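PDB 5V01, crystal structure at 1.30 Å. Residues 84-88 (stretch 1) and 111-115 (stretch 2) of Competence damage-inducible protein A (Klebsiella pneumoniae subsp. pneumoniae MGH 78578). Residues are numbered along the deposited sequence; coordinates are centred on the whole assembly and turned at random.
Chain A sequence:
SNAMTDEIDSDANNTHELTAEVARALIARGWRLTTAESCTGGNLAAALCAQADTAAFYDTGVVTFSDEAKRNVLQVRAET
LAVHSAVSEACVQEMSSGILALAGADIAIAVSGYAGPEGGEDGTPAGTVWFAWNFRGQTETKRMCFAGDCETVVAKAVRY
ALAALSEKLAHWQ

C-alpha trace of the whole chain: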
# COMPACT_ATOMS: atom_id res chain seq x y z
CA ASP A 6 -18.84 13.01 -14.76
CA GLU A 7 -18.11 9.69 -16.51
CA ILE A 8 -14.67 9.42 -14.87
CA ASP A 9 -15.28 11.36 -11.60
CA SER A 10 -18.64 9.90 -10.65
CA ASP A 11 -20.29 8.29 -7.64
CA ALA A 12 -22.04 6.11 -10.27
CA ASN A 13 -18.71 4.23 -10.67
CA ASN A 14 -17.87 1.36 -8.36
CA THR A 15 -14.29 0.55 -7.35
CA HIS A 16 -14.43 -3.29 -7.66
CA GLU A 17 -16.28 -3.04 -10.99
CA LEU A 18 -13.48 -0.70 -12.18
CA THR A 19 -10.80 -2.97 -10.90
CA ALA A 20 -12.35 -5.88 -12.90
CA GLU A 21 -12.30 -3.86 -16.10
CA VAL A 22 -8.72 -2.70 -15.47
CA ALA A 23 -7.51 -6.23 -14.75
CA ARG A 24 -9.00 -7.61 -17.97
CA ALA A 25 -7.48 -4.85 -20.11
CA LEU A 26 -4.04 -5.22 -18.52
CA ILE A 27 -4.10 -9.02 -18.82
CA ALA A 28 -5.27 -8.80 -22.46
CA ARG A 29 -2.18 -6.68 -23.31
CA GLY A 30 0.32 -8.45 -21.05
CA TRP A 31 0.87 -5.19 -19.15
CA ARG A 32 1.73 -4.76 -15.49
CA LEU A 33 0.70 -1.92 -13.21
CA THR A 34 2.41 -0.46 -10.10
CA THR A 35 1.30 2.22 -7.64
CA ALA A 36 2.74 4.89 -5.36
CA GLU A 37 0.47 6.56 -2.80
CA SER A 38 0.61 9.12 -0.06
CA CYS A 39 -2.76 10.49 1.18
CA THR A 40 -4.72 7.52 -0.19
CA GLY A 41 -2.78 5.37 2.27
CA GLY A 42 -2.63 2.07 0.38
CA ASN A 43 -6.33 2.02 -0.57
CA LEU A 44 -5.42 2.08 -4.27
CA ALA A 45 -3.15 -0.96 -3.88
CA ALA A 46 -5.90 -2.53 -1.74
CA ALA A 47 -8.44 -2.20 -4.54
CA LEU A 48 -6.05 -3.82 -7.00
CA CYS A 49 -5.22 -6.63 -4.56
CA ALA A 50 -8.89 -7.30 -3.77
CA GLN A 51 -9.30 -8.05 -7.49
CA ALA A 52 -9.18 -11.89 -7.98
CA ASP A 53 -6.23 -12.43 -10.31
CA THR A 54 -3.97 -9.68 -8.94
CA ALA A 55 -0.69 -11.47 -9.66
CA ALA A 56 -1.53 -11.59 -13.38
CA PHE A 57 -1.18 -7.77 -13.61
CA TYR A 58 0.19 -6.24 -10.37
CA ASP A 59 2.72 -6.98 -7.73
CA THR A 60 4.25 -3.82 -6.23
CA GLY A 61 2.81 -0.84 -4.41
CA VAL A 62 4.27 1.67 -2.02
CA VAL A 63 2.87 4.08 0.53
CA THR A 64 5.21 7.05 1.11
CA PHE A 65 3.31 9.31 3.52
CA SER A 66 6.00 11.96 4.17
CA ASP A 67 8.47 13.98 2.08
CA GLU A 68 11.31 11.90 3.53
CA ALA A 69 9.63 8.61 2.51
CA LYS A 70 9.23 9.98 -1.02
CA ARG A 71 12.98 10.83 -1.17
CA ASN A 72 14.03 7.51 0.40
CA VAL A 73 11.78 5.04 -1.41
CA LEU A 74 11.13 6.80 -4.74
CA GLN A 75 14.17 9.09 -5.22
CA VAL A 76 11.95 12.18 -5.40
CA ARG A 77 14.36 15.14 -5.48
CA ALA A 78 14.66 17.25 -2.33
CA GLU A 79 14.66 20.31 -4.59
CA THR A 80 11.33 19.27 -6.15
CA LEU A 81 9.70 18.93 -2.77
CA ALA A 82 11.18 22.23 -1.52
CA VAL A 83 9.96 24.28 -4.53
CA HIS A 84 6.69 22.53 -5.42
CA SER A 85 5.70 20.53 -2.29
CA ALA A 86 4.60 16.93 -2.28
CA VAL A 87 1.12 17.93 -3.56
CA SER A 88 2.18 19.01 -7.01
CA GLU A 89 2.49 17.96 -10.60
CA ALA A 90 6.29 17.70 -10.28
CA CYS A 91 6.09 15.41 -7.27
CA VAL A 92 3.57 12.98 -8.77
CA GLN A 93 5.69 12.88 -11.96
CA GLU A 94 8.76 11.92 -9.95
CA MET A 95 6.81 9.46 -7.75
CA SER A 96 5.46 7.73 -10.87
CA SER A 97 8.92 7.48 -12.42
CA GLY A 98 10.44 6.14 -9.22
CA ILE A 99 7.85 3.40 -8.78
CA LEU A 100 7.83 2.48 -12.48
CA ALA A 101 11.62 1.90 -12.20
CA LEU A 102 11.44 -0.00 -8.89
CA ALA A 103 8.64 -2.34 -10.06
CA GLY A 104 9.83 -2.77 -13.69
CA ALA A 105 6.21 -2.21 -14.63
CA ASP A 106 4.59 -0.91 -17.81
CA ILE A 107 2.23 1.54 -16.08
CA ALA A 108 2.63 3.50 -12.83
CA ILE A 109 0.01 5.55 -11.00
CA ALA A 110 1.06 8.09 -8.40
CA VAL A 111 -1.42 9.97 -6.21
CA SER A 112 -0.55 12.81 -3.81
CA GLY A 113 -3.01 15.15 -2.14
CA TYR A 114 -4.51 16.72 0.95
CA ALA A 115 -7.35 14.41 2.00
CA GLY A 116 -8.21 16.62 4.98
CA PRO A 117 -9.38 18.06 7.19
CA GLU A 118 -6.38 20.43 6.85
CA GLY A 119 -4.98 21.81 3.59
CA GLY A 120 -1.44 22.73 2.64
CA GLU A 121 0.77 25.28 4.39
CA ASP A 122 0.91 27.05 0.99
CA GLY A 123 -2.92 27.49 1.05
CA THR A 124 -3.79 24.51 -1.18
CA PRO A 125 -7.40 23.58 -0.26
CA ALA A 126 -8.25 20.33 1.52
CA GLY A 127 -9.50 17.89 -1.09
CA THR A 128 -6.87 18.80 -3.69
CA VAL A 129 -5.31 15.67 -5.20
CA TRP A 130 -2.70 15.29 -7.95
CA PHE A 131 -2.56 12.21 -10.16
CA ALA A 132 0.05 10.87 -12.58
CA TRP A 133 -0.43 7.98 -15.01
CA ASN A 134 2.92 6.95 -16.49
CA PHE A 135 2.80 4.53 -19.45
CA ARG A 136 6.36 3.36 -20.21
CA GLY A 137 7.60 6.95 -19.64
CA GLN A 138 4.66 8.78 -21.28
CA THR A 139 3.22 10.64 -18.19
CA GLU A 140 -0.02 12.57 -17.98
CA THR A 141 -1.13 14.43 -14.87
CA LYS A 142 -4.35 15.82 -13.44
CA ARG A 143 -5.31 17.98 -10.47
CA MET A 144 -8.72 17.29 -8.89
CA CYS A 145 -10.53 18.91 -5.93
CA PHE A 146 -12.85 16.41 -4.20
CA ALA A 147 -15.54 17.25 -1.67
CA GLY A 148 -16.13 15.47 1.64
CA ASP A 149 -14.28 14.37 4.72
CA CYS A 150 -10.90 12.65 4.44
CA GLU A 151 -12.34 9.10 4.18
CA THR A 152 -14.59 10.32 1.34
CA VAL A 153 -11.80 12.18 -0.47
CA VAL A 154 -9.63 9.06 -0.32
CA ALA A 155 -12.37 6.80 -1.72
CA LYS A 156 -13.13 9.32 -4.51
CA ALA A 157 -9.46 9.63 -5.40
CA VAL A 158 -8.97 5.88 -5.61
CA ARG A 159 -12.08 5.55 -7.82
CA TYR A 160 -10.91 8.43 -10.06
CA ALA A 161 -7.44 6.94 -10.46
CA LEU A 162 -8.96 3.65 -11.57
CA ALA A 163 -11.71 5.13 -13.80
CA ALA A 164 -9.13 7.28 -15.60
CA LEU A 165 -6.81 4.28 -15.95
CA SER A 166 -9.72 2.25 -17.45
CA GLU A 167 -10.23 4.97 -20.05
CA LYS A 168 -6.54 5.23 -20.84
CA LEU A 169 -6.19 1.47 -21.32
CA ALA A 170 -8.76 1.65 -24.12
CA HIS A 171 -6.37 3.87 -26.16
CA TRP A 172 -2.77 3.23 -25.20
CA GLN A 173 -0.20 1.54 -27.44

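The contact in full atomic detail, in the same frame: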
# COMPACT_ATOMS: atom_id res chain seq x y z
N HIS A 84 8.06 22.83 -4.97
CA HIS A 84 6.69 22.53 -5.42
C HIS A 84 5.79 21.88 -4.37
O HIS A 84 4.59 21.89 -4.54
CB HIS A 84 6.72 21.65 -6.68
CG HIS A 84 7.48 22.24 -7.83
ND1 HIS A 84 6.94 23.19 -8.66
CD2 HIS A 84 8.71 21.97 -8.31
CE1 HIS A 84 7.83 23.52 -9.58
NE2 HIS A 84 8.91 22.79 -9.40
N SER A 85 6.39 21.33 -3.30
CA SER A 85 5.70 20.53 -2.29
C SER A 85 5.37 19.15 -2.82
O SER A 85 5.46 18.88 -4.02
CB SER A 85 4.43 21.19 -1.73
OG SER A 85 3.29 20.87 -2.50
N ALA A 86 4.99 18.27 -1.90
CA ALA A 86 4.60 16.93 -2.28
C ALA A 86 3.26 16.86 -3.03
O ALA A 86 3.01 15.88 -3.73
CB ALA A 86 4.54 16.04 -1.06
N VAL A 87 2.41 17.88 -2.86
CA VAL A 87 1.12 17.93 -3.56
C VAL A 87 1.31 18.86 -4.74
O VAL A 87 1.08 20.06 -4.67
CB VAL A 87 -0.02 18.35 -2.62
CG1 VAL A 87 -1.34 18.45 -3.38
CG2 VAL A 87 -0.16 17.35 -1.49
N SER A 88 1.79 18.27 -5.82
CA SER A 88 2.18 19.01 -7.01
C SER A 88 2.32 18.08 -8.19
O SER A 88 2.54 16.86 -8.05
CB SER A 88 3.51 19.74 -6.78
OG SER A 88 4.60 18.82 -6.64
N VAL A 111 -0.35 9.13 -6.75
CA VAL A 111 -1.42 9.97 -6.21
C VAL A 111 -0.85 10.69 -4.99
O VAL A 111 -0.31 10.06 -4.11
CB VAL A 111 -2.64 9.14 -5.81
CG1 VAL A 111 -3.77 10.05 -5.35
CG2 VAL A 111 -3.11 8.25 -6.94
N SER A 112 -1.00 12.00 -4.95
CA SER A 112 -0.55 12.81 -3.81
C SER A 112 -1.49 13.97 -3.62
O SER A 112 -1.71 14.74 -4.55
CB SER A 112 0.87 13.30 -4.04
OG SER A 112 1.36 13.96 -2.89
N GLY A 113 -2.03 14.12 -2.41
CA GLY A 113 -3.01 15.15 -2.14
C GLY A 113 -3.15 15.47 -0.67
O GLY A 113 -2.41 14.96 0.17
N TYR A 114 -4.08 16.38 -0.40
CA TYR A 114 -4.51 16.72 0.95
C TYR A 114 -5.92 16.16 1.10
O TYR A 114 -6.87 16.72 0.56
CB TYR A 114 -4.51 18.24 1.19
CG TYR A 114 -3.16 18.87 1.05
CD1 TYR A 114 -2.15 18.62 2.00
CD2 TYR A 114 -2.86 19.70 -0.03
CE1 TYR A 114 -0.90 19.18 1.86
CE2 TYR A 114 -1.61 20.27 -0.17
CZ TYR A 114 -0.63 20.00 0.76
OH TYR A 114 0.62 20.56 0.63
N ALA A 115 -6.05 15.04 1.81
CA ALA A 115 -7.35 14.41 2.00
C ALA A 115 -8.19 15.15 3.02
O ALA A 115 -9.41 15.14 2.92
CB ALA A 115 -7.19 12.94 2.38
O HOH W 1 1.04 22.00 -1.58

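Stretch 1 is an irregular link that leaves one helix at Ser85 and leads into another just past Ser88, and it packs against Ser112 and Gly113, at the end of a strand, and the residue that follows, Tyr114. The two pieces bury 243 Å² in sum, and the CA atoms that come nearest across the gap are those of Val87 and Gly113, 5.2 Å apart.

His84 stays out of the contact: its side chain stays out of reach, the nearest approach being His84 CB to Tyr114 OH at 9.6 Å. Its role is local, since its backbone O accepts a hydrogen bond from Ser85 OG at 2.6 Å.

Ser85 is the first residue after the helix to leave helical phi/psi. Its phi of 74° is positive, and its CA-to-CB bond points toward stretch 2. With chi1 at 88° (p), OG can give its proton to His84 O and still accept from Val87 N, at 3.1 Å and with an N-H...OG angle of 135°, so one hydroxyl braces the turn from both sides of the sequence. Ser85 OG also lies 3.2 Å from Val87 O, but the angle is poor and this pair is not a hydrogen bond. Across the contact, Ser85 OG and Tyr114 OH are 4.1 Å apart, too far for a direct hydrogen bond. Water 1 fills that gap: its oxygen is 2.7 Å from Ser85 OG, to which it donates, and 2.7 Å from Tyr114 OH. The two hydroxyls are therefore coupled through solvent.

Ala86 contributes mainly through its backbone. Its O accepts the one direct hydrogen bond between the stretches, from Ser112 OG at 2.7 Å. Ser112 has its CA-to-CB bond directed toward stretch 1 and chi1 at -174° (t), which carries the hydroxyl to this carbonyl. The methyl group is less engaged: Ala86 CB points sideways and stands 4.2 Å from Ser112 OG. The same Ala86 O also receives a weak backbone hydrogen bond from Ser88 N at 3.4 Å.

Val87 supplies the apolar centre, with 93 Å² covered by stretch 2, the largest share of any residue here. Its CA-to-CB bond points toward stretch 2, and chi1 is 178° (t). Val87 CG2 sits over one face of the Tyr114 ring, 3.6 Å from the centroid and 18° off the ring normal, which is the geometry of a CH-pi contact. Val87 CB approaches Tyr114 CE2 to 3.5 Å. Although the CA-to-CB bond of Tyr114 runs sideways, its side chain, at chi1 -62° (m), brings the ring end nearer. Val87 CG2 also reaches Gly113 C at 3.6 Å, while CG1 lies 3.9 Å from Ser112 O. Gly113 thus meets the valine through its backbone.

Ser88 turns its CA-to-CB bond away, and Ser88 OG remains 6.9 Å from Ser112 OG, the nearest approach of its side chain. At the N-cap position, its OG caps a backbone N just past the stretch and donates to Ser85 O at 2.8 Å, tying the link back on itself.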